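Local coordinates for protein formate dehydrogenase (Staphylococcus aureus, PDB 6TTB) that probably catalyses the NAD-dependent oxidation of formate to carbon dioxide, transferring hydride to a cofactor held in a Rossmann-type domain, at residues A[159-165]-A[178-184]; A[237-243]-A[261-266]; A[280-286]-A[311-316]; A[297-302]-A[320-326]. One frame throughout, in Å; residues are numbered along the deposited sequence.

How the interactions relate
Interaction 1 comes first, joining the junction of helices 144-160 and 162-171 to the end of helix 176-180; it closes a helical excursion at the subunit interface. Interaction 2 closes its own loop, from the end of helix 233-239 and the start of strand 242-245 to the end of helix 259-264. Interactions 3 and 4 cross: segment 297-302 falls between the segments of interaction 3, and 311-316 between those of interaction 4. Their centres are about 12 Å apart, and they touch where Trp-313 packs on Trp-302 and Leu-285 on Tyr-297. Leu-262 of interaction 2 rests on Ala-284 and Leu-285 of interaction 3. Interactions 1 and 4 meet the second subunit broadly, interaction 3 through Arg-314.

Interaction 1 (A[159-165]-A[178-184]); sequences LRNYEEG and QVGNHAH
Two hydrogen bonds, both to backbone oxygens, join Leu-159 and Asn-161 to helix 176-180 and the residues that follow it. His-184 N donates to Leu-159 O at 2.9 Å (145°), coming in 33° out of the carbonyl plane. Asn-161 ND2 reaches Val-179 O at 2.7 Å, but the bond is bent and weak. Asn-161 ends helix 144-160 with a Schellman motif; with CG anti to the backbone N (chi1 -174°), its amide extends to the other segment, its plane nearly perpendicular to the His-182 ring.

The charged groups find their ionic partners outside the two segments. Glu-164 OE1 lies 2.7 Å from Gln-178 NE2, but the angle is too poor for a hydrogen bond, and OE2 forms a salt bridge with Arg-167. Arg-160 passes its CG by His-184 O and sends its guanidinium to Glu-149 and Ser-146 of the second subunit.

Apolar contacts fill in between: Leu-159 CD2 on His-184 CB (3.9 Å), Val-179 CG1 on Glu-164 CB (4.0 Å), and Ala-183 CB beside Asn-161 CB (4.1 Å).

The contact thus depends more on backbone carbonyls than on charge pairing, while Arg-160 spends its charge on the dimer interface.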
# COMPACT_ATOMS: atom_id res chain seq x y z
N LEU A 159 4.48 -4.22 -3.81
CA LEU A 159 4.74 -5.66 -3.83
C LEU A 159 3.44 -6.42 -4.07
O LEU A 159 3.41 -7.42 -4.75
CB LEU A 159 5.41 -6.12 -2.53
CG LEU A 159 6.92 -5.85 -2.47
CD1 LEU A 159 7.28 -5.34 -1.09
CD2 LEU A 159 7.76 -7.07 -2.84
N ARG A 160 2.36 -5.92 -3.53
CA ARG A 160 1.15 -6.69 -3.57
C ARG A 160 0.46 -6.44 -4.90
O ARG A 160 -0.50 -7.14 -5.24
CB ARG A 160 0.28 -6.44 -2.34
CG ARG A 160 0.89 -7.02 -1.08
CD ARG A 160 -0.11 -7.25 0.02
NE ARG A 160 -1.13 -8.22 -0.30
CZ ARG A 160 -1.01 -9.50 -0.02
NH1 ARG A 160 0.13 -9.96 0.50
NH2 ARG A 160 -2.03 -10.32 -0.26
N ASN A 161 1.00 -5.49 -5.68
CA ASN A 161 0.44 -5.27 -6.99
C ASN A 161 -1.04 -4.87 -6.82
O ASN A 161 -1.93 -5.25 -7.59
CB ASN A 161 0.69 -6.53 -7.85
CG ASN A 161 0.29 -6.39 -9.31
OD1 ASN A 161 0.39 -5.32 -9.93
ND2 ASN A 161 -0.21 -7.48 -9.86
N TYR A 162 -1.30 -4.11 -5.76
CA TYR A 162 -2.60 -3.50 -5.53
C TYR A 162 -3.13 -2.82 -6.79
O TYR A 162 -4.32 -2.77 -6.99
CB TYR A 162 -2.48 -2.44 -4.45
CG TYR A 162 -3.73 -1.62 -4.29
CD1 TYR A 162 -4.85 -2.12 -3.63
CD2 TYR A 162 -3.83 -0.38 -4.90
CE1 TYR A 162 -6.04 -1.40 -3.58
CE2 TYR A 162 -5.00 0.35 -4.89
CZ TYR A 162 -6.10 -0.15 -4.20
OH TYR A 162 -7.20 0.63 -4.08
N GLU A 163 -2.25 -2.24 -7.59
CA GLU A 163 -2.76 -1.41 -8.67
C GLU A 163 -3.53 -2.25 -9.64
O GLU A 163 -4.58 -1.87 -10.09
CB GLU A 163 -1.65 -0.67 -9.38
CG GLU A 163 -1.33 0.64 -8.72
CD GLU A 163 -2.47 1.63 -8.67
OE1 GLU A 163 -3.15 1.83 -9.72
OE2 GLU A 163 -2.67 2.19 -7.58
N GLU A 164 -2.97 -3.39 -9.97
CA GLU A 164 -3.58 -4.29 -10.91
C GLU A 164 -4.84 -4.86 -10.29
O GLU A 164 -5.86 -4.97 -10.96
CB GLU A 164 -2.61 -5.39 -11.32
CG GLU A 164 -2.29 -5.36 -12.80
CD GLU A 164 -3.54 -5.46 -13.66
OE1 GLU A 164 -4.03 -6.56 -13.81
OE2 GLU A 164 -4.02 -4.42 -14.19
N GLY A 165 -4.75 -5.16 -9.01
CA GLY A 165 -5.88 -5.76 -8.33
C GLY A 165 -7.07 -4.82 -8.34
O GLY A 165 -8.22 -5.28 -8.46
N GLN A 178 -2.97 -12.45 -14.25
CA GLN A 178 -2.30 -11.26 -14.67
C GLN A 178 -2.01 -10.40 -13.48
O GLN A 178 -1.11 -9.55 -13.55
CB GLN A 178 -3.09 -10.49 -15.72
CG GLN A 178 -2.28 -9.37 -16.33
CD GLN A 178 -3.19 -8.32 -16.93
OE1 GLN A 178 -3.90 -8.57 -17.90
NE2 GLN A 178 -3.21 -7.15 -16.32
N VAL A 179 -2.85 -10.54 -12.43
CA VAL A 179 -2.55 -9.93 -11.15
C VAL A 179 -1.45 -10.74 -10.52
O VAL A 179 -0.50 -10.20 -9.93
CB VAL A 179 -3.69 -9.93 -10.14
CG1 VAL A 179 -3.69 -8.68 -9.30
CG2 VAL A 179 -5.05 -10.34 -10.69
N GLY A 180 -1.66 -12.06 -10.52
CA GLY A 180 -0.74 -12.94 -9.86
C GLY A 180 0.70 -12.64 -10.27
O GLY A 180 1.61 -12.56 -9.41
N ASN A 181 0.86 -12.40 -11.58
CA ASN A 181 2.14 -12.29 -12.26
C ASN A 181 3.10 -11.36 -11.51
O ASN A 181 4.29 -11.61 -11.48
CB ASN A 181 1.94 -11.92 -13.73
CG ASN A 181 3.17 -12.14 -14.59
OD1 ASN A 181 3.40 -13.24 -15.11
ND2 ASN A 181 3.95 -11.08 -14.78
N HIS A 182 2.58 -10.33 -10.80
CA HIS A 182 3.49 -9.41 -10.12
C HIS A 182 3.16 -9.22 -8.64
O HIS A 182 3.62 -8.28 -8.02
CB HIS A 182 3.53 -8.08 -10.86
CG HIS A 182 4.16 -8.19 -12.21
ND1 HIS A 182 5.46 -8.72 -12.40
CD2 HIS A 182 3.70 -7.85 -13.45
CE1 HIS A 182 5.72 -8.73 -13.71
NE2 HIS A 182 4.66 -8.21 -14.37
N ALA A 183 2.42 -10.16 -8.09
CA ALA A 183 1.96 -10.04 -6.73
C ALA A 183 2.83 -10.92 -5.83
O ALA A 183 3.11 -12.08 -6.12
CB ALA A 183 0.53 -10.46 -6.67
N HIS A 184 3.33 -10.29 -4.79
CA HIS A 184 4.31 -10.81 -3.87
C HIS A 184 3.80 -10.51 -2.49
O HIS A 184 3.09 -9.53 -2.31
CB HIS A 184 5.64 -10.06 -4.02
CG HIS A 184 6.40 -10.41 -5.26
ND1 HIS A 184 7.42 -11.38 -5.28
CD2 HIS A 184 6.33 -9.94 -6.53
CE1 HIS A 184 7.92 -11.46 -6.49
NE2 HIS A 184 7.26 -10.63 -7.27

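Interaction 2 (A[237-243]-A[261-266]); sequences VSSSDAI and VLSRMK
Asp-241 OD1 and Lys-266 NZ stand 3.7 Å apart, a long salt bridge and the one polar bond between the two segments. The other carboxylate oxygen, OD2, accepts from Thr-190 N, so the carboxylate is held from outside while its OD1 turns to the lysine. Lys-266 gets there by a winding path: its chain bends at three successive torsions, running past the carbonyl oxygens of Ser-238 and Ser-240, which flank its aliphatic part, and NZ ends 3.6 Å from Ser-239 O. That carbonyl and the carboxylate give the ammonium an electronegative setting that probably favours its positive charge.

Backbone meets backbone where Met-265 CA lies 3.2 Å from Val-237 O, a CA-H...O contact that is almost straight (173°).

The rest is apolar. Val-237 straddles the end of helix 259-264: its CG1, anti to the backbone N (chi1 160°), packs on Arg-264 CB (3.6 Å) and on Met-265 CG (3.8 Å), and its CG2 meets Val-261 CG1 at 3.9 Å, the two valines crossing at about a right angle. Deeper in, Ile-243 and Met-265 reach toward each other tip to tip, CD1 against CE. The Met-265 chain is bent at chi3 (62°), where the terminal methyl turns off the line of the chain. Ile-243 also leans on Leu-271 of strand 269-273.

The chemistry is graded, from a buried valine, isoleucine and methionine core within the beta-alpha-beta unit to a loose ion pair at its margin; hydrophobic packing probably supplies most of the cohesion.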
# COMPACT_ATOMS: atom_id res chain seq x y z
N VAL A 237 22.15 -1.15 -2.54
CA VAL A 237 21.63 -1.02 -3.90
C VAL A 237 21.48 -2.39 -4.50
O VAL A 237 20.51 -2.64 -5.23
CB VAL A 237 22.55 -0.18 -4.79
CG1 VAL A 237 22.31 -0.42 -6.28
CG2 VAL A 237 22.50 1.26 -4.44
N SER A 238 22.44 -3.26 -4.25
CA SER A 238 22.46 -4.50 -5.04
C SER A 238 21.72 -5.64 -4.36
O SER A 238 21.29 -6.54 -5.04
CB SER A 238 23.83 -4.91 -5.46
OG SER A 238 24.69 -4.89 -4.36
N SER A 239 21.56 -5.59 -3.03
CA SER A 239 20.99 -6.74 -2.32
C SER A 239 19.51 -6.53 -1.96
O SER A 239 18.83 -7.52 -1.62
CB SER A 239 21.81 -7.15 -1.10
OG SER A 239 21.93 -6.05 -0.16
N SER A 240 19.02 -5.26 -2.03
CA SER A 240 17.67 -4.96 -1.55
C SER A 240 16.62 -5.45 -2.53
O SER A 240 16.78 -5.26 -3.73
CB SER A 240 17.46 -3.49 -1.24
OG SER A 240 18.39 -3.03 -0.24
N ASP A 241 15.55 -6.09 -1.98
CA ASP A 241 14.38 -6.43 -2.77
C ASP A 241 13.66 -5.17 -3.16
O ASP A 241 13.28 -5.00 -4.31
CB ASP A 241 13.48 -7.42 -2.06
CG ASP A 241 14.12 -8.80 -2.00
OD1 ASP A 241 14.35 -9.37 -3.06
OD2 ASP A 241 14.47 -9.26 -0.87
N ALA A 242 13.51 -4.24 -2.23
CA ALA A 242 13.12 -2.89 -2.63
C ALA A 242 13.75 -1.91 -1.70
O ALA A 242 14.19 -2.30 -0.63
CB ALA A 242 11.65 -2.74 -2.60
N ILE A 243 13.75 -0.64 -2.10
CA ILE A 243 14.45 0.39 -1.37
C ILE A 243 13.52 1.57 -1.14
O ILE A 243 12.80 2.02 -2.06
CB ILE A 243 15.68 0.85 -2.17
CG1 ILE A 243 16.79 -0.21 -2.18
CG2 ILE A 243 16.22 2.16 -1.64
CD1 ILE A 243 17.85 -0.03 -3.26
N VAL A 261 23.04 3.99 -10.92
CA VAL A 261 22.50 3.41 -9.70
C VAL A 261 21.25 2.56 -9.99
O VAL A 261 21.17 1.43 -9.55
CB VAL A 261 22.16 4.45 -8.62
CG1 VAL A 261 21.67 3.73 -7.37
CG2 VAL A 261 23.30 5.39 -8.29
N LEU A 262 20.22 3.13 -10.62
CA LEU A 262 19.10 2.29 -11.02
C LEU A 262 19.68 1.02 -11.59
O LEU A 262 19.34 -0.03 -11.12
CB LEU A 262 18.23 3.01 -12.05
CG LEU A 262 17.56 4.28 -11.53
CD1 LEU A 262 16.62 4.91 -12.55
CD2 LEU A 262 16.83 4.02 -10.21
N SER A 263 20.60 1.13 -12.56
CA SER A 263 21.16 -0.03 -13.26
C SER A 263 21.65 -1.14 -12.29
O SER A 263 21.51 -2.30 -12.57
CB SER A 263 22.24 0.39 -14.30
N ARG A 264 22.13 -0.76 -11.10
CA ARG A 264 22.93 -1.61 -10.19
C ARG A 264 22.02 -2.27 -9.17
O ARG A 264 22.44 -3.13 -8.39
CB ARG A 264 23.96 -0.75 -9.41
CG ARG A 264 24.91 0.05 -10.31
CD ARG A 264 26.33 0.13 -9.83
NE ARG A 264 26.56 1.45 -9.29
CZ ARG A 264 26.43 1.77 -7.99
NH1 ARG A 264 26.10 0.83 -7.11
NH2 ARG A 264 26.66 3.01 -7.58
N MET A 265 20.80 -1.76 -9.11
CA MET A 265 19.73 -2.26 -8.27
C MET A 265 19.29 -3.61 -8.82
O MET A 265 19.46 -3.87 -10.01
CB MET A 265 18.57 -1.26 -8.35
CG MET A 265 18.74 -0.10 -7.43
SD MET A 265 17.11 0.75 -7.05
CE MET A 265 16.27 -0.62 -6.23
N LYS A 266 18.80 -4.50 -7.94
CA LYS A 266 18.41 -5.85 -8.35
C LYS A 266 17.43 -5.78 -9.54
O LYS A 266 16.62 -4.83 -9.59
CB LYS A 266 17.65 -6.48 -7.20
CG LYS A 266 18.47 -7.24 -6.19
CD LYS A 266 17.86 -8.58 -5.91
CE LYS A 266 17.36 -8.73 -4.51
NZ LYS A 266 17.89 -10.01 -3.98

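Interaction 3 (A[280-286]-A[311-316]); sequences VNRDALV and HPWRTM
One hydrogen bond spans this contact: Trp-313 NE1 donates to Arg-282 O at 2.9 Å (153°), meeting a lone pair in the carbonyl plane, with the acceptor oxygen 17° out of the indole plane.

Ring contacts sandwich the indole. Leu-285 CD2 makes a CH-pi contact over one face, 3.8 Å from the centroid of the five-membered ring, and His-311 CE1 covers the opposite face. His-311 is fixed at both nitrogens: ND1 accepts from Trp-313 N in its ring plane, and NE2 bonds Tyr-303 O.

Apolar groups close the rim. Val-286 CG2 touches Trp-313 CD1 and Met-316 SD, both at 4.0 Å, and Val-280 CG1 meets Trp-313 CZ2 at 4.1 Å. Separately, Leu-285 CD2 meets Met-316 CE at 3.5 Å. The aliphatic part of Arg-282, CG anti to the backbone N (chi1 174°), lies across Pro-312, CD to CG 3.7 Å.

Within the helix segment, Arg-282 grips Asp-283 OD1 side-on through NE and NH2, in a salt bridge.

Asn-281 OD1 accepts from Ala-284 N at 2.7 Å: this is an N-capped crossover helix of a Rossmann-type domain, its first turn clasped by the loop between strands 294-299 and 319-321.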
# COMPACT_ATOMS: atom_id res chain seq x y z
N VAL A 280 15.99 11.27 -7.51
CA VAL A 280 15.80 10.23 -8.46
C VAL A 280 15.66 10.84 -9.83
O VAL A 280 14.75 11.61 -10.08
CB VAL A 280 14.65 9.29 -8.10
CG1 VAL A 280 14.38 8.33 -9.26
CG2 VAL A 280 14.98 8.51 -6.83
N ASN A 281 16.51 10.37 -10.73
CA ASN A 281 16.60 10.96 -12.04
C ASN A 281 15.30 10.72 -12.78
O ASN A 281 14.99 9.59 -13.16
CB ASN A 281 17.77 10.42 -12.87
CG ASN A 281 17.84 11.18 -14.19
OD1 ASN A 281 17.19 10.78 -15.15
ND2 ASN A 281 18.44 12.39 -14.19
N ARG A 282 14.60 11.83 -13.08
CA ARG A 282 13.27 11.74 -13.67
C ARG A 282 13.27 10.71 -14.79
O ARG A 282 12.41 9.80 -14.82
CB ARG A 282 12.83 13.07 -14.24
CG ARG A 282 11.52 12.96 -14.99
CD ARG A 282 11.09 14.29 -15.55
NE ARG A 282 11.69 14.27 -16.86
CZ ARG A 282 12.08 15.32 -17.52
NH1 ARG A 282 11.85 16.52 -17.04
NH2 ARG A 282 12.67 15.16 -18.67
N ASP A 283 14.24 10.84 -15.69
CA ASP A 283 14.18 10.19 -16.98
C ASP A 283 14.71 8.76 -16.86
O ASP A 283 14.19 7.82 -17.46
CB ASP A 283 14.96 11.00 -17.99
CG ASP A 283 14.17 12.18 -18.54
OD1 ASP A 283 12.91 12.37 -18.14
OD2 ASP A 283 14.74 12.88 -19.43
N ALA A 284 15.80 8.62 -16.13
CA ALA A 284 16.38 7.32 -15.89
C ALA A 284 15.32 6.40 -15.30
O ALA A 284 15.25 5.23 -15.70
CB ALA A 284 17.57 7.44 -15.00
N LEU A 285 14.47 6.93 -14.39
CA LEU A 285 13.57 6.06 -13.66
C LEU A 285 12.49 5.53 -14.60
O LEU A 285 12.05 4.39 -14.48
CB LEU A 285 12.92 6.83 -12.52
CG LEU A 285 11.82 6.06 -11.81
CD1 LEU A 285 12.42 5.34 -10.64
CD2 LEU A 285 10.70 6.98 -11.32
N VAL A 286 12.04 6.38 -15.52
CA VAL A 286 11.18 5.94 -16.61
C VAL A 286 11.81 4.79 -17.40
O VAL A 286 11.22 3.69 -17.45
CB VAL A 286 10.79 7.13 -17.49
CG1 VAL A 286 10.06 6.71 -18.76
CG2 VAL A 286 10.00 8.13 -16.66
N HIS A 311 3.90 15.62 -16.28
CA HIS A 311 5.10 15.00 -15.77
C HIS A 311 5.06 13.52 -16.13
O HIS A 311 4.07 12.83 -15.83
CB HIS A 311 5.21 15.24 -14.28
CG HIS A 311 6.54 14.98 -13.70
ND1 HIS A 311 7.11 13.70 -13.71
CD2 HIS A 311 7.43 15.83 -13.03
CE1 HIS A 311 8.30 13.75 -13.06
NE2 HIS A 311 8.53 15.10 -12.63
N PRO A 312 6.13 12.95 -16.73
CA PRO A 312 6.10 11.55 -17.16
C PRO A 312 5.95 10.55 -16.00
O PRO A 312 5.55 9.42 -16.21
CB PRO A 312 7.42 11.37 -17.89
CG PRO A 312 8.36 12.39 -17.28
CD PRO A 312 7.49 13.53 -16.78
N TRP A 313 6.21 10.98 -14.77
CA TRP A 313 6.03 10.11 -13.61
C TRP A 313 4.54 9.82 -13.38
O TRP A 313 4.20 8.92 -12.66
CB TRP A 313 6.67 10.70 -12.35
CG TRP A 313 8.16 10.50 -12.28
CD1 TRP A 313 8.95 9.94 -13.24
CD2 TRP A 313 9.03 10.88 -11.19
NE1 TRP A 313 10.26 9.97 -12.84
CE2 TRP A 313 10.34 10.54 -11.58
CE3 TRP A 313 8.82 11.39 -9.90
CZ2 TRP A 313 11.45 10.76 -10.76
CZ3 TRP A 313 9.92 11.69 -9.12
CH2 TRP A 313 11.21 11.35 -9.54
N ARG A 314 3.66 10.62 -13.99
CA ARG A 314 2.24 10.46 -13.72
C ARG A 314 1.69 9.26 -14.49
O ARG A 314 0.85 8.55 -14.01
CB ARG A 314 1.50 11.73 -14.15
CG ARG A 314 1.97 13.00 -13.45
CD ARG A 314 1.03 14.10 -13.92
NE ARG A 314 1.04 15.38 -13.19
CZ ARG A 314 0.23 15.70 -12.17
NH1 ARG A 314 -0.67 14.85 -11.69
NH2 ARG A 314 0.30 16.91 -11.68
N THR A 315 2.25 9.01 -15.67
CA THR A 315 1.69 8.19 -16.74
C THR A 315 2.55 6.94 -16.86
O THR A 315 2.39 6.18 -17.81
CB THR A 315 1.90 8.94 -18.09
OG1 THR A 315 1.05 10.06 -18.06
CG2 THR A 315 1.67 8.13 -19.36
N MET A 316 3.62 6.84 -16.09
CA MET A 316 4.62 5.86 -16.48
C MET A 316 4.17 4.51 -15.94
O MET A 316 3.43 4.46 -14.95
CB MET A 316 6.06 6.22 -16.03
CG MET A 316 6.33 5.94 -14.54
SD MET A 316 7.55 6.97 -13.74
CE MET A 316 7.29 6.58 -12.01

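Interaction 4 (A[297-302]-A[320-326]); sequences YAGDVW and AMTVHYS. With NAD (nicotinamide-adenine-dinucleotide), chain C.
Asp-300 and His-324 meet beside the nicotinamide through contrasting torsions: CG of Asp-300 sits between its backbone N and carbonyl carbon (chi1 77°), whereas CG of His-324 is anti to its backbone N (chi1 -179°). Both then address the carboxamide of NAD. His-324 NE2 donates to O7N at 3.0 Å (154°), and N7N reaches Asp-300 OD1 in a weak bond of 3.4 Å. Val-301 CG1 lies over one face of the imidazole, a CH-pi contact 4.1 Å from its centroid, and Gln-305 bonds ND1, which helps fix the ring's rotation.

Behind the pocket, Trp-302 NE1 donates to Thr-322 O at 3.1 Å, nearly in the indole plane. Met-321, bent at chi2 and chi3, lies between two rings: its SD meets the Tyr-297 ring at the edge, 4.5 Å from the centroid, and stands above the Trp-302 six-membered ring at 5.0 Å, both Met-aromatic contacts.

Ala-320 N bonds Tyr-297 O at 2.8 Å, pairing parallel strands 294-299 and 319-321. Beyond this pair the two segments continue side by side as loops that hold the nicotinamide carboxamide, as expected at the C-terminal ends of the strands of a Rossmann-type sheet.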
# COMPACT_ATOMS: atom_id res chain seq x y z
N TYR A 297 7.70 1.75 -9.08
CA TYR A 297 8.10 2.94 -8.28
C TYR A 297 6.86 3.57 -7.65
O TYR A 297 5.81 3.74 -8.32
CB TYR A 297 8.88 3.99 -9.10
CG TYR A 297 9.24 5.32 -8.41
CD1 TYR A 297 8.34 6.36 -8.37
CD2 TYR A 297 10.50 5.56 -7.85
CE1 TYR A 297 8.66 7.60 -7.84
CE2 TYR A 297 10.81 6.78 -7.24
CZ TYR A 297 9.90 7.83 -7.26
OH TYR A 297 10.14 9.05 -6.64
N ALA A 298 6.97 3.89 -6.36
CA ALA A 298 6.02 4.78 -5.71
C ALA A 298 6.74 5.84 -4.92
O ALA A 298 7.98 5.84 -4.82
CB ALA A 298 5.04 4.04 -4.84
N GLY A 299 5.91 6.74 -4.33
CA GLY A 299 6.32 7.94 -3.64
C GLY A 299 5.38 9.07 -3.95
O GLY A 299 4.55 8.91 -4.81
N ASP A 300 5.61 10.24 -3.34
CA ASP A 300 4.69 11.37 -3.45
C ASP A 300 5.46 12.70 -3.68
O ASP A 300 4.87 13.80 -3.45
CB ASP A 300 3.76 11.47 -2.23
CG ASP A 300 4.41 12.06 -0.97
OD1 ASP A 300 5.68 11.93 -0.81
OD2 ASP A 300 3.68 12.66 -0.15
N VAL A 301 6.74 12.61 -4.11
CA VAL A 301 7.58 13.82 -4.17
C VAL A 301 8.08 14.00 -5.59
O VAL A 301 8.39 13.00 -6.24
CB VAL A 301 8.75 13.76 -3.16
CG1 VAL A 301 8.30 13.93 -1.74
CG2 VAL A 301 9.59 12.49 -3.31
N TRP A 302 8.15 15.27 -6.08
CA TRP A 302 8.38 15.48 -7.51
C TRP A 302 9.47 16.53 -7.82
O TRP A 302 9.59 17.53 -7.09
CB TRP A 302 7.09 15.90 -8.15
CG TRP A 302 5.97 14.97 -7.90
CD1 TRP A 302 5.31 14.75 -6.72
CD2 TRP A 302 5.26 14.23 -8.91
NE1 TRP A 302 4.30 13.86 -6.90
CE2 TRP A 302 4.21 13.54 -8.24
CE3 TRP A 302 5.44 14.04 -10.30
CZ2 TRP A 302 3.36 12.66 -8.90
CZ3 TRP A 302 4.60 13.16 -10.93
CH2 TRP A 302 3.58 12.48 -10.24
N ALA A 320 2.99 3.98 -8.47
CA ALA A 320 2.01 4.34 -7.45
C ALA A 320 2.33 5.71 -6.85
O ALA A 320 2.46 5.92 -5.60
CB ALA A 320 1.85 3.27 -6.43
N MET A 321 2.44 6.67 -7.77
CA MET A 321 2.63 8.02 -7.36
C MET A 321 1.32 8.47 -6.74
O MET A 321 0.28 7.85 -6.92
CB MET A 321 2.93 8.90 -8.59
CG MET A 321 4.29 8.60 -9.29
SD MET A 321 5.65 8.68 -8.15
CE MET A 321 5.38 10.27 -7.36
N THR A 322 1.43 9.42 -5.86
CA THR A 322 0.37 10.32 -5.57
C THR A 322 0.95 11.74 -5.71
O THR A 322 2.17 11.95 -5.78
CB THR A 322 -0.12 10.04 -4.16
OG1 THR A 322 0.83 10.46 -3.17
CG2 THR A 322 -0.48 8.58 -3.94
N VAL A 323 0.09 12.73 -5.72
CA VAL A 323 0.58 14.08 -5.56
C VAL A 323 1.09 14.20 -4.12
O VAL A 323 0.96 13.26 -3.35
CB VAL A 323 -0.53 15.08 -5.92
CG1 VAL A 323 -1.09 14.74 -7.28
CG2 VAL A 323 -1.62 15.00 -4.90
N HIS A 324 1.65 15.37 -3.75
CA HIS A 324 2.55 15.47 -2.64
C HIS A 324 1.79 15.93 -1.42
O HIS A 324 2.02 17.06 -0.97
CB HIS A 324 3.68 16.50 -2.89
CG HIS A 324 4.61 16.55 -1.70
ND1 HIS A 324 5.61 17.52 -1.53
CD2 HIS A 324 4.72 15.72 -0.64
CE1 HIS A 324 6.31 17.24 -0.42
NE2 HIS A 324 5.75 16.18 0.15
N TYR A 325 1.14 15.01 -0.75
CA TYR A 325 0.43 15.39 0.47
C TYR A 325 0.79 14.52 1.69
O TYR A 325 0.20 14.70 2.75
CB TYR A 325 -1.05 15.23 0.21
CG TYR A 325 -1.46 13.80 0.10
CD1 TYR A 325 -1.21 13.05 -1.03
CD2 TYR A 325 -2.09 13.16 1.18
CE1 TYR A 325 -1.66 11.74 -1.12
CE2 TYR A 325 -2.50 11.85 1.11
CZ TYR A 325 -2.32 11.16 -0.05
OH TYR A 325 -2.73 9.89 -0.06
N SER A 326 1.74 13.58 1.53
CA SER A 326 1.99 12.55 2.52
C SER A 326 2.35 13.23 3.83
O SER A 326 1.86 12.81 4.89
CB SER A 326 3.06 11.50 2.08
OG SER A 326 4.39 11.97 2.38
PA NAD C . 16.62 13.00 9.07
O1A NAD C . 17.65 14.08 9.11
O2A NAD C . 16.07 12.37 10.34
O5B NAD C . 17.06 11.85 8.03
C5B NAD C . 18.13 12.05 7.08
C4B NAD C . 19.25 11.11 7.43
O4B NAD C . 19.88 10.71 6.20
C3B NAD C . 20.36 11.69 8.34
O3B NAD C . 20.38 11.21 9.68
C2B NAD C . 21.68 11.39 7.62
O2B NAD C . 22.61 10.70 8.42
C1B NAD C . 21.27 10.61 6.36
N9A NAD C . 21.95 11.08 5.15
C8A NAD C . 22.68 12.25 5.01
N7A NAD C . 23.33 12.34 3.87
C5A NAD C . 23.10 11.11 3.25
C6A NAD C . 23.56 10.53 2.03
N6A NAD C . 24.43 11.10 1.21
N1A NAD C . 23.20 9.25 1.77
C2A NAD C . 22.35 8.64 2.61
N3A NAD C . 21.82 9.09 3.75
C4A NAD C . 22.24 10.33 4.03
O3 NAD C . 15.40 13.55 8.27
PN NAD C . 14.01 12.84 8.25
O1N NAD C . 13.15 13.58 9.24
O2N NAD C . 14.20 11.36 8.41
O5D NAD C . 13.55 13.18 6.73
C5D NAD C . 13.83 12.21 5.67
C4D NAD C . 13.60 12.91 4.38
O4D NAD C . 12.18 12.84 4.08
C3D NAD C . 14.00 14.40 4.42
O3D NAD C . 15.13 14.69 3.62
C2D NAD C . 12.73 15.16 4.02
O2D NAD C . 12.89 16.12 2.98
C1D NAD C . 11.75 14.09 3.57
N1N NAD C . 10.42 14.40 4.10
C2N NAD C . 9.31 14.51 3.20
C3N NAD C . 8.02 14.81 3.69
C7N NAD C . 6.80 14.63 2.79
O7N NAD C . 5.79 15.30 3.02
N7N NAD C . 6.84 13.73 1.79
C4N NAD C . 7.90 15.24 5.06
C5N NAD C . 9.02 15.16 5.93
C6N NAD C . 10.27 14.77 5.42